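Long-range contacts in CdnC (Chryseobacterium gregarium DSM 19109, PDB 7MGV), which is an ATP-grasp ligase that installs omega-ester macrocycles, single and bicyclic, in a ribosomally made precursor peptide: residues K23-T28 with E49-N54; S90-R95 with E129-Y134; V185-T190 with Q225-I230. All blocks are in the same frame, centred on the assembly; numbering follows the deposited sequence.

Contact 1. Residues K23-T28 with E49-N54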
loop_
_atom_site.group_PDB
_atom_site.type_symbol
_atom_site.label_atom_id
_atom_site.label_comp_id
_atom_site.label_asym_id
_atom_site.label_seq_id
_atom_site.Cartn_x
_atom_site.Cartn_y
_atom_site.Cartn_z
ATOM N N LYS A 23 -26.988 4.343 4.242
ATOM C CA LYS A 23 -26.035 3.883 5.242
ATOM C C LYS A 23 -24.624 4.317 4.871
ATOM O O LYS A 23 -24.210 4.205 3.712
ATOM C CB LYS A 23 -26.094 2.361 5.386
ATOM C CG LYS A 23 -27.392 1.856 5.992
ATOM C CD LYS A 23 -27.355 0.356 6.211
ATOM C CE LYS A 23 -27.435 -0.394 4.894
ATOM N NZ LYS A 23 -27.457 -1.867 5.100
ATOM N N ILE A 24 -23.888 4.811 5.864
ATOM C CA ILE A 24 -22.537 5.329 5.677
ATOM C C ILE A 24 -21.618 4.601 6.648
ATOM O O ILE A 24 -21.735 4.773 7.868
ATOM C CB ILE A 24 -22.463 6.846 5.891
ATOM C CG1 ILE A 24 -23.307 7.570 4.840
ATOM C CG2 ILE A 24 -21.016 7.321 5.852
ATOM C CD1 ILE A 24 -23.261 9.074 4.953
ATOM N N LEU A 25 -20.706 3.793 6.114
ATOM C CA LEU A 25 -19.738 3.083 6.937
ATOM C C LEU A 25 -18.580 4.006 7.296
ATOM O O LEU A 25 -18.025 4.687 6.427
ATOM C CB LEU A 25 -19.223 1.846 6.205
ATOM C CG LEU A 25 -18.289 0.934 7.001
ATOM C CD1 LEU A 25 -19.045 0.225 8.116
ATOM C CD2 LEU A 25 -17.609 -0.068 6.082
ATOM N N ILE A 26 -18.219 4.035 8.575
ATOM C CA ILE A 26 -17.105 4.837 9.067
ATOM C C ILE A 26 -16.145 3.924 9.814
ATOM O O ILE A 26 -16.550 3.218 10.745
ATOM C CB ILE A 26 -17.582 5.985 9.976
ATOM C CG1 ILE A 26 -18.446 6.972 9.186
ATOM C CG2 ILE A 26 -16.390 6.695 10.598
ATOM C CD1 ILE A 26 -18.824 8.210 9.969
ATOM N N ILE A 27 -14.879 3.942 9.408
ATOM C CA ILE A 27 -13.831 3.146 10.035
ATOM C C ILE A 27 -13.052 4.045 10.986
ATOM O O ILE A 27 -12.508 5.076 10.571
ATOM C CB ILE A 27 -12.900 2.517 8.986
ATOM C CG1 ILE A 27 -13.716 1.879 7.860
ATOM C CG2 ILE A 27 -11.979 1.496 9.637
ATOM C CD1 ILE A 27 -14.482 0.646 8.278
ATOM N N THR A 28 -12.990 3.654 12.253
ATOM C CA THR A 28 -12.286 4.418 13.279
ATOM C C THR A 28 -11.709 3.432 14.294
ATOM O O THR A 28 -11.622 2.231 14.031
ATOM C CB THR A 28 -13.225 5.441 13.945
ATOM O OG1 THR A 28 -14.536 4.876 14.078
ATOM C CG2 THR A 28 -13.299 6.725 13.136
ATOM N N GLU A 49 -27.806 7.174 7.792
ATOM C CA GLU A 49 -27.435 6.336 8.922
ATOM C C GLU A 49 -25.928 6.123 8.938
ATOM O O GLU A 49 -25.301 5.961 7.888
ATOM C CB GLU A 49 -28.154 4.985 8.861
ATOM C CG GLU A 49 -27.948 4.120 10.095
ATOM C CD GLU A 49 -28.284 2.661 9.856
ATOM O OE1 GLU A 49 -28.943 2.356 8.840
ATOM O OE2 GLU A 49 -27.881 1.816 10.685
ATOM N N VAL A 50 -25.353 6.128 10.138
ATOM C CA VAL A 50 -23.924 5.923 10.341
ATOM C C VAL A 50 -23.718 4.536 10.933
ATOM O O VAL A 50 -24.356 4.179 11.931
ATOM C CB VAL A 50 -23.325 7.005 11.256
ATOM C CG1 VAL A 50 -21.995 6.541 11.830
ATOM C CG2 VAL A 50 -23.151 8.306 10.497
ATOM N N ILE A 51 -22.835 3.757 10.317
ATOM C CA ILE A 51 -22.419 2.460 10.838
ATOM C C ILE A 51 -20.966 2.587 11.274
ATOM O O ILE A 51 -20.082 2.841 10.446
ATOM C CB ILE A 51 -22.591 1.342 9.799
ATOM C CG1 ILE A 51 -24.065 1.197 9.415
ATOM C CG2 ILE A 51 -22.051 0.028 10.340
ATOM C CD1 ILE A 51 -24.323 0.103 8.405
ATOM N N ARG A 52 -20.723 2.413 12.570
ATOM C CA ARG A 52 -19.394 2.587 13.142
ATOM C C ARG A 52 -18.687 1.239 13.212
ATOM O O ARG A 52 -19.152 0.322 13.898
ATOM C CB ARG A 52 -19.486 3.218 14.530
ATOM C CG ARG A 52 -18.168 3.759 15.061
ATOM C CD ARG A 52 -18.381 4.555 16.338
ATOM N NE ARG A 52 -17.320 5.532 16.565
ATOM C CZ ARG A 52 -16.406 5.436 17.525
ATOM N NH1 ARG A 52 -16.420 4.402 18.355
ATOM N NH2 ARG A 52 -15.480 6.374 17.657
ATOM N N PHE A 53 -17.567 1.125 12.506
ATOM C CA PHE A 53 -16.718 -0.064 12.532
ATOM C C PHE A 53 -15.413 0.339 13.209
ATOM O O PHE A 53 -14.513 0.888 12.566
ATOM C CB PHE A 53 -16.487 -0.607 11.124
ATOM C CG PHE A 53 -15.811 -1.956 11.085
ATOM C CD1 PHE A 53 -15.556 -2.665 12.248
ATOM C CD2 PHE A 53 -15.432 -2.514 9.874
ATOM C CE1 PHE A 53 -14.933 -3.900 12.205
ATOM C CE2 PHE A 53 -14.813 -3.749 9.825
ATOM C CZ PHE A 53 -14.562 -4.442 10.991
ATOM N N ASN A 54 -15.313 0.065 14.507
ATOM C CA ASN A 54 -14.107 0.388 15.256
ATOM C C ASN A 54 -13.066 -0.695 15.010
ATOM O O ASN A 54 -13.302 -1.876 15.294
ATOM C CB ASN A 54 -14.421 0.543 16.740
ATOM C CG ASN A 54 -14.751 1.975 17.110
ATOM O OD1 ASN A 54 -14.824 2.324 18.286
ATOM N ND2 ASN A 54 -14.945 2.816 16.099
#

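Contact 2. Residues S90-R95 with E129-Y134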
loop_
_atom_site.group_PDB
_atom_site.type_symbol
_atom_site.label_atom_id
_atom_site.label_comp_id
_atom_site.label_asym_id
_atom_site.label_seq_id
_atom_site.Cartn_x
_atom_site.Cartn_y
_atom_site.Cartn_z
ATOM N N SER A 90 -23.968 3.276 1.148
ATOM C CA SER A 90 -23.915 4.314 0.125
ATOM C C SER A 90 -22.492 4.819 -0.078
ATOM O O SER A 90 -22.042 4.965 -1.220
ATOM C CB SER A 90 -24.851 5.467 0.493
ATOM O OG SER A 90 -24.494 6.042 1.737
ATOM N N THR A 91 -21.776 5.101 1.010
ATOM C CA THR A 91 -20.365 5.454 0.958
ATOM C C THR A 91 -19.650 4.821 2.141
ATOM O O THR A 91 -20.273 4.299 3.069
ATOM C CB THR A 91 -20.129 6.972 0.985
ATOM O OG1 THR A 91 -20.469 7.488 2.278
ATOM C CG2 THR A 91 -20.944 7.682 -0.082
ATOM N N VAL A 92 -18.322 4.874 2.098
ATOM C CA VAL A 92 -17.474 4.471 3.211
ATOM C C VAL A 92 -16.492 5.600 3.487
ATOM O O VAL A 92 -16.022 6.267 2.559
ATOM C CB VAL A 92 -16.735 3.144 2.924
ATOM C CG1 VAL A 92 -15.803 3.285 1.729
ATOM C CG2 VAL A 92 -15.968 2.677 4.155
ATOM N N TRP A 93 -16.208 5.836 4.764
ATOM C CA TRP A 93 -15.183 6.790 5.183
ATOM C C TRP A 93 -14.152 6.015 5.994
ATOM O O TRP A 93 -14.385 5.690 7.163
ATOM C CB TRP A 93 -15.775 7.941 5.989
ATOM C CG TRP A 93 -14.740 8.934 6.436
ATOM C CD1 TRP A 93 -13.527 9.168 5.856
ATOM C CD2 TRP A 93 -14.824 9.820 7.558
ATOM N NE1 TRP A 93 -12.851 10.144 6.545
ATOM C CE2 TRP A 93 -13.626 10.561 7.595
ATOM C CE3 TRP A 93 -15.796 10.059 8.536
ATOM C CZ2 TRP A 93 -13.374 11.526 8.569
ATOM C CZ3 TRP A 93 -15.543 11.016 9.502
ATOM C CH2 TRP A 93 -14.341 11.738 9.511
ATOM N N TYR A 94 -13.017 5.717 5.372
ATOM C CA TYR A 94 -11.944 4.964 6.013
ATOM C C TYR A 94 -10.918 5.957 6.546
ATOM O O TYR A 94 -10.081 6.466 5.796
ATOM C CB TYR A 94 -11.319 3.973 5.036
ATOM C CG TYR A 94 -10.065 3.295 5.547
ATOM C CD1 TYR A 94 -9.957 2.889 6.871
ATOM C CD2 TYR A 94 -8.990 3.058 4.701
ATOM C CE1 TYR A 94 -8.813 2.272 7.338
ATOM C CE2 TYR A 94 -7.843 2.442 5.159
ATOM C CZ TYR A 94 -7.758 2.050 6.477
ATOM O OH TYR A 94 -6.617 1.436 6.935
ATOM N N ARG A 95 -10.994 6.240 7.842
ATOM C CA ARG A 95 -9.914 6.929 8.529
ATOM C C ARG A 95 -8.808 5.922 8.811
ATOM O O ARG A 95 -9.060 4.872 9.410
ATOM C CB ARG A 95 -10.418 7.566 9.823
ATOM C CG ARG A 95 -11.731 8.317 9.662
ATOM C CD ARG A 95 -12.038 9.176 10.876
ATOM N NE ARG A 95 -10.825 9.641 11.543
ATOM C CZ ARG A 95 -10.609 10.900 11.907
ATOM N NH1 ARG A 95 -11.527 11.828 11.670
ATOM N NH2 ARG A 95 -9.477 11.234 12.510
ATOM N N GLU A 129 -10.814 -2.354 0.456
ATOM C CA GLU A 129 -10.550 -2.128 -0.963
ATOM C C GLU A 129 -11.740 -2.545 -1.820
ATOM O O GLU A 129 -12.095 -1.851 -2.781
ATOM C CB GLU A 129 -9.299 -2.894 -1.397
ATOM C CG GLU A 129 -7.991 -2.218 -1.046
ATOM C CD GLU A 129 -7.708 -1.013 -1.917
ATOM O OE1 GLU A 129 -8.152 -0.997 -3.085
ATOM O OE2 GLU A 129 -7.040 -0.079 -1.429
ATOM N N SER A 130 -12.368 -3.675 -1.483
ATOM C CA SER A 130 -13.418 -4.249 -2.319
ATOM C C SER A 130 -14.664 -3.376 -2.398
ATOM O O SER A 130 -15.459 -3.545 -3.328
ATOM C CB SER A 130 -13.796 -5.636 -1.800
ATOM O OG SER A 130 -14.464 -5.543 -0.554
ATOM N N ILE A 131 -14.861 -2.465 -1.444
ATOM C CA ILE A 131 -16.040 -1.607 -1.458
ATOM C C ILE A 131 -16.049 -0.794 -2.744
ATOM O O ILE A 131 -15.118 -0.024 -3.016
ATOM C CB ILE A 131 -16.064 -0.703 -0.222
ATOM C CG1 ILE A 131 -16.221 -1.540 1.050
ATOM C CG2 ILE A 131 -17.183 0.320 -0.329
ATOM C CD1 ILE A 131 -16.170 -0.725 2.327
ATOM N N ASP A 132 -17.098 -0.964 -3.550
ATOM C CA ASP A 132 -17.223 -0.237 -4.805
ATOM C C ASP A 132 -18.069 1.024 -4.685
ATOM O O ASP A 132 -18.105 1.818 -5.629
ATOM C CB ASP A 132 -17.803 -1.144 -5.900
ATOM C CG ASP A 132 -19.164 -1.708 -5.540
ATOM O OD1 ASP A 132 -19.630 -1.489 -4.403
ATOM O OD2 ASP A 132 -19.768 -2.376 -6.406
ATOM N N ALA A 133 -18.746 1.225 -3.557
ATOM C CA ALA A 133 -19.389 2.502 -3.303
ATOM C C ALA A 133 -18.332 3.586 -3.116
ATOM O O ALA A 133 -17.149 3.303 -2.903
ATOM C CB ALA A 133 -20.290 2.414 -2.071
ATOM N N TYR A 134 -18.771 4.842 -3.215
ATOM C CA TYR A 134 -17.859 5.970 -3.060
ATOM C C TYR A 134 -17.082 5.855 -1.754
ATOM O O TYR A 134 -17.642 5.517 -0.708
ATOM C CB TYR A 134 -18.630 7.290 -3.100
ATOM C CG TYR A 134 -17.790 8.481 -2.703
ATOM C CD1 TYR A 134 -16.940 9.092 -3.617
ATOM C CD2 TYR A 134 -17.835 8.989 -1.410
ATOM C CE1 TYR A 134 -16.164 10.177 -3.256
ATOM C CE2 TYR A 134 -17.064 10.070 -1.041
ATOM C CZ TYR A 134 -16.231 10.660 -1.965
ATOM O OH TYR A 134 -15.467 11.738 -1.592
#

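Contact 3. Residues V185-T190 with Q225-I230. With ADP (adenosine-5'-diphosphate), chain F.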
loop_
_atom_site.group_PDB
_atom_site.type_symbol
_atom_site.label_atom_id
_atom_site.label_comp_id
_atom_site.label_asym_id
_atom_site.label_seq_id
_atom_site.Cartn_x
_atom_site.Cartn_y
_atom_site.Cartn_z
ATOM N N VAL A 185 17.673 21.641 6.814
ATOM C CA VAL A 185 17.049 20.812 7.833
ATOM C C VAL A 185 17.075 19.373 7.342
ATOM O O VAL A 185 17.125 19.101 6.133
ATOM C CB VAL A 185 15.608 21.271 8.146
ATOM C CG1 VAL A 185 15.590 22.749 8.507
ATOM C CG2 VAL A 185 14.689 20.996 6.965
ATOM N N ALA A 186 17.060 18.440 8.287
ATOM C CA ALA A 186 17.032 17.018 7.985
ATOM C C ALA A 186 15.839 16.396 8.689
ATOM O O ALA A 186 15.657 16.588 9.896
ATOM C CB ALA A 186 18.328 16.331 8.417
ATOM N N LYS A 187 15.025 15.661 7.937
ATOM C CA LYS A 187 13.871 14.993 8.510
ATOM C C LYS A 187 13.792 13.563 7.996
ATOM O O LYS A 187 14.299 13.233 6.917
ATOM C CB LYS A 187 12.565 15.749 8.204
ATOM C CG LYS A 187 12.376 16.146 6.750
ATOM C CD LYS A 187 11.218 17.127 6.603
ATOM C CE LYS A 187 10.935 17.447 5.142
ATOM N NZ LYS A 187 10.083 18.661 4.989
ATOM N N MET A 188 13.181 12.710 8.808
ATOM C CA MET A 188 12.817 11.378 8.363
ATOM C C MET A 188 11.447 11.411 7.706
ATOM O O MET A 188 10.614 12.272 8.002
ATOM C CB MET A 188 12.802 10.393 9.534
ATOM C CG MET A 188 13.825 10.656 10.626
ATOM S SD MET A 188 13.483 9.683 12.111
ATOM C CE MET A 188 13.725 8.021 11.502
ATOM N N GLN A 189 11.220 10.469 6.794
ATOM C CA GLN A 189 9.880 10.269 6.264
ATOM C C GLN A 189 8.985 9.539 7.257
ATOM O O GLN A 189 7.756 9.598 7.130
ATOM C CB GLN A 189 9.949 9.505 4.939
ATOM C CG GLN A 189 10.877 10.148 3.912
ATOM C CD GLN A 189 10.795 9.496 2.544
ATOM O OE1 GLN A 189 9.869 8.736 2.258
ATOM N NE2 GLN A 189 11.767 9.792 1.689
ATOM N N THR A 190 9.578 8.855 8.237
ATOM C CA THR A 190 8.866 8.193 9.324
ATOM C C THR A 190 9.611 8.485 10.617
ATOM O O THR A 190 10.827 8.292 10.682
ATOM C CB THR A 190 8.781 6.675 9.107
ATOM O OG1 THR A 190 10.061 6.083 9.369
ATOM C CG2 THR A 190 8.359 6.341 7.679
ATOM N N GLN A 225 16.007 12.727 4.547
ATOM C CA GLN A 225 15.479 13.722 3.624
ATOM C C GLN A 225 15.998 15.088 4.055
ATOM O O GLN A 225 15.588 15.614 5.095
ATOM C CB GLN A 225 13.953 13.676 3.624
ATOM C CG GLN A 225 13.272 14.637 2.673
ATOM C CD GLN A 225 11.769 14.435 2.641
ATOM O OE1 GLN A 225 11.234 13.559 3.323
ATOM N NE2 GLN A 225 11.078 15.244 1.849
ATOM N N PHE A 226 16.909 15.655 3.272
ATOM C CA PHE A 226 17.455 16.979 3.522
ATOM C C PHE A 226 16.699 18.012 2.700
ATOM O O PHE A 226 16.280 17.748 1.571
ATOM C CB PHE A 226 18.945 17.028 3.176
ATOM C CG PHE A 226 19.786 16.102 4.003
ATOM C CD1 PHE A 226 19.946 14.776 3.634
ATOM C CD2 PHE A 226 20.415 16.555 5.150
ATOM C CE1 PHE A 226 20.718 13.921 4.393
ATOM C CE2 PHE A 226 21.190 15.702 5.914
ATOM C CZ PHE A 226 21.342 14.385 5.533
ATOM N N GLN A 227 16.529 19.199 3.275
ATOM C CA GLN A 227 15.776 20.247 2.606
ATOM C C GLN A 227 16.359 21.604 2.960
ATOM O O GLN A 227 16.789 21.825 4.094
ATOM C CB GLN A 227 14.294 20.207 2.989
ATOM C CG GLN A 227 13.399 19.583 1.939
ATOM C CD GLN A 227 11.933 19.685 2.298
ATOM O OE1 GLN A 227 11.579 20.143 3.386
ATOM N NE2 GLN A 227 11.070 19.258 1.387
ATOM N N LYS A 228 16.369 22.507 1.985
ATOM C CA LYS A 228 16.698 23.896 2.270
ATOM C C LYS A 228 15.726 24.444 3.305
ATOM O O LYS A 228 14.510 24.259 3.192
ATOM C CB LYS A 228 16.643 24.730 0.990
ATOM C CG LYS A 228 16.786 26.228 1.218
ATOM C CD LYS A 228 18.114 26.748 0.690
ATOM C CE LYS A 228 18.328 28.206 1.065
ATOM N NZ LYS A 228 18.480 28.376 2.536
ATOM N N LYS A 229 16.262 25.101 4.330
ATOM C CA LYS A 229 15.421 25.650 5.385
ATOM C C LYS A 229 14.711 26.895 4.873
ATOM O O LYS A 229 15.359 27.880 4.500
ATOM C CB LYS A 229 16.240 25.979 6.630
ATOM C CG LYS A 229 15.377 26.429 7.803
ATOM C CD LYS A 229 16.205 26.814 9.015
ATOM C CE LYS A 229 16.294 28.323 9.162
ATOM N NZ LYS A 229 15.527 28.804 10.343
ATOM N N ILE A 230 13.385 26.848 4.851
ATOM C CA ILE A 230 12.569 28.003 4.502
ATOM C C ILE A 230 12.330 28.809 5.772
ATOM O O ILE A 230 11.778 28.292 6.749
ATOM C CB ILE A 230 11.239 27.575 3.863
ATOM C CG1 ILE A 230 11.472 26.488 2.812
ATOM C CG2 ILE A 230 10.534 28.772 3.246
ATOM C CD1 ILE A 230 12.410 26.903 1.695
HETATM P PB ADP F . 5.523 18.343 14.477
HETATM O O1B ADP F . 5.203 18.282 13.002
HETATM O O2B ADP F . 5.151 17.096 15.240
HETATM O O3B ADP F . 5.136 19.643 15.142
HETATM P PA ADP F . 7.959 17.805 13.247
HETATM O O1A ADP F . 7.276 16.581 12.682
HETATM O O2A ADP F . 9.428 17.782 13.592
HETATM O O3A ADP F . 7.131 18.365 14.507
HETATM O "O5'" ADP F . 7.697 19.019 12.231
HETATM C "C5'" ADP F . 8.638 19.356 11.224
HETATM C "C4'" ADP F . 8.768 20.872 11.233
HETATM O "O4'" ADP F . 9.844 21.270 10.386
HETATM C "C3'" ADP F . 7.503 21.554 10.739
HETATM O "O3'" ADP F . 6.943 22.350 11.787
HETATM C "C2'" ADP F . 7.940 22.449 9.599
HETATM O "O2'" ADP F . 7.474 23.783 9.813
HETATM C "C1'" ADP F . 9.459 22.405 9.615
HETATM N N9 ADP F . 9.976 22.256 8.237
HETATM C C8 ADP F . 9.737 21.222 7.409
HETATM N N7 ADP F . 10.359 21.401 6.217
HETATM C C5 ADP F . 11.012 22.577 6.278
HETATM C C6 ADP F . 11.868 23.371 5.369
HETATM N N6 ADP F . 12.156 22.932 4.120
HETATM N N1 ADP F . 12.347 24.549 5.830
HETATM C C2 ADP F . 12.068 24.998 7.069
HETATM N N3 ADP F . 11.301 24.331 7.947
HETATM C C4 ADP F . 10.753 23.138 7.612
HETATM O O HOH W 1 8.672 18.054 2.468
#

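Contact 1. Residues K23-T28 with E49-N54
Ile24 and Ile26 bond through both N and O to strand 49-54, and Thr28 N adds a fifth bond to Phe53 O, giving the regular pattern of two parallel strands. These are the two strands of a beta-alpha-beta unit whose connecting helix is 35-46. Ile51 N reaches Ile24 O at 2.9 Å and almost straight, 176° at the hydrogen.

Apolar contacts line both faces. On one, Leu25 CD1 lies 3.7 Å from Ile51 CG2 and also meets Phe53 CB; Ile27 runs alongside Phe53 with CD1 3.7 Å from CD2 of the ring, under helix 110-130. On the other, beneath helix 35-46, Ile26 CD1 touches Val50 CG1 at 4.0 Å.

Polar side chains gather at the ends. Thr28 OG1 stands 3.5 Å above one face of the Arg52 guanidinium, near its rim. Lys23 and Glu49 point the same way, with CG of the lysine 3.3 Å from OE1, but a bend at chi3 (-72°) leads the chain off and NZ pairs with Asp88. NZ stays 5.8 Å from Glu49 OE1, which implies that backbone bonds and aliphatic packing, rather than a salt bridge, join the strands.

Contact 2. Residues S90-R95 with E129-Y134
Thr91 and Val92 meet Ile131, Ala133 and Tyr134 in a buried contact where the chain leaves helix 110-130 and turns back to the parallel sheet of the pre-ATP-grasp domain. Strand 91-94, that helix and strand 134-136 form a beta-alpha-beta unit, and the contact lies where its return strand comes in beside strand 91-94 as an outer member of the sheet. The two segments run across one another here, and a single hydrogen bond links them: Val92 N donates to Tyr134 O at 3.0 Å, with 157° at the hydrogen.

Ile131, the first residue to leave helical geometry, turns its side chain toward the strand and crosses that of Val92. Both branches of the valine are used, CG1 against Ile131 CG2 at 3.9 Å and CG2 against Ile131 CD1 at the same distance. The helix end also faces the second subunit, where Asp132 forms a salt bridge with Lys157 of that neighbouring chain.

Thr91 and Tyr134 lie side by side. With its chi1 at 69°, the threonine keeps CG2 opposite its own carbonyl carbon and beside the tyrosine, while OG1 bonds to Leu341 O. Beyond the segments, Tyr134 OH bonds to Asp296 and the ring makes a cation-pi contact with Arg347, so the tyrosine is held at its tip as well as along its flank. That flank is the edge of the ring: Thr91 CG2 comes to 3.6 Å from Tyr134 CD2, and Thr91 CB lies in the ring plane.

Contact 3. Residues V185-T190 with Q225-I230
Gln227 OE1 is gripped twice, by Lys187 NZ at 2.6 Å and by the adenine N6 of ADP at 2.9 Å. Both residues lie on neighbouring antiparallel strands of the ATP-grasp fold, on the face of the sheet that receives the nucleotide. The lysine comes from above the amide plane, 47° out of it, while N6 donates nearly straight. NZ also donates to ADP N7 at 3.0 Å and to a water that Gln227 NE2 shares, which fixes which way round the amide lies. Lys187 gets there by starting with CG between its backbone N and carbonyl carbon (chi1 49°) and staying extended to its end. A leucine in place of Gln227 would probably cost Lys187 NZ and adenine N6 the acceptor they share, leaving N6 to Lys228 O and the lysine to N7 and water.

At the strand's end and just beyond, the backbone meets the base: Lys228 O accepts from N6, and Ile230 N donates to N1 at 2.7 Å. Four backbone bonds join the strands, in the hydrogen-bonded pairs Val185-Gln227 and Lys187-Gln225. On the opposite face, Ala186 CB meets the Phe226 side chain obliquely, 3.9 Å from CE2. Back in the pocket, Val185 CG2 sits over the adenine, 4.0 Å from C6.

From the N terminus, contact 1 closes the first loop, around helix 35-46. Contact 2 closes the next, whose intervening chain is mostly helix 110-130. Contact 3 closes a third, carrying strands 193-196 and 199-207 and no helix. The three follow in series, so none encloses or crosses another. Contacts 1 and 2 share one parallel sheet, their centres 10 Å apart: strands 22-28 and 91-94 are neighbours, and together the two contacts span its order from 48-54 to 134-136. Contact 3 belongs to a separate antiparallel sheet on the opposite side of the chain's centre, its centre about 34 Å from that of contact 2. Contacts 2 and 3 both reach the second subunit.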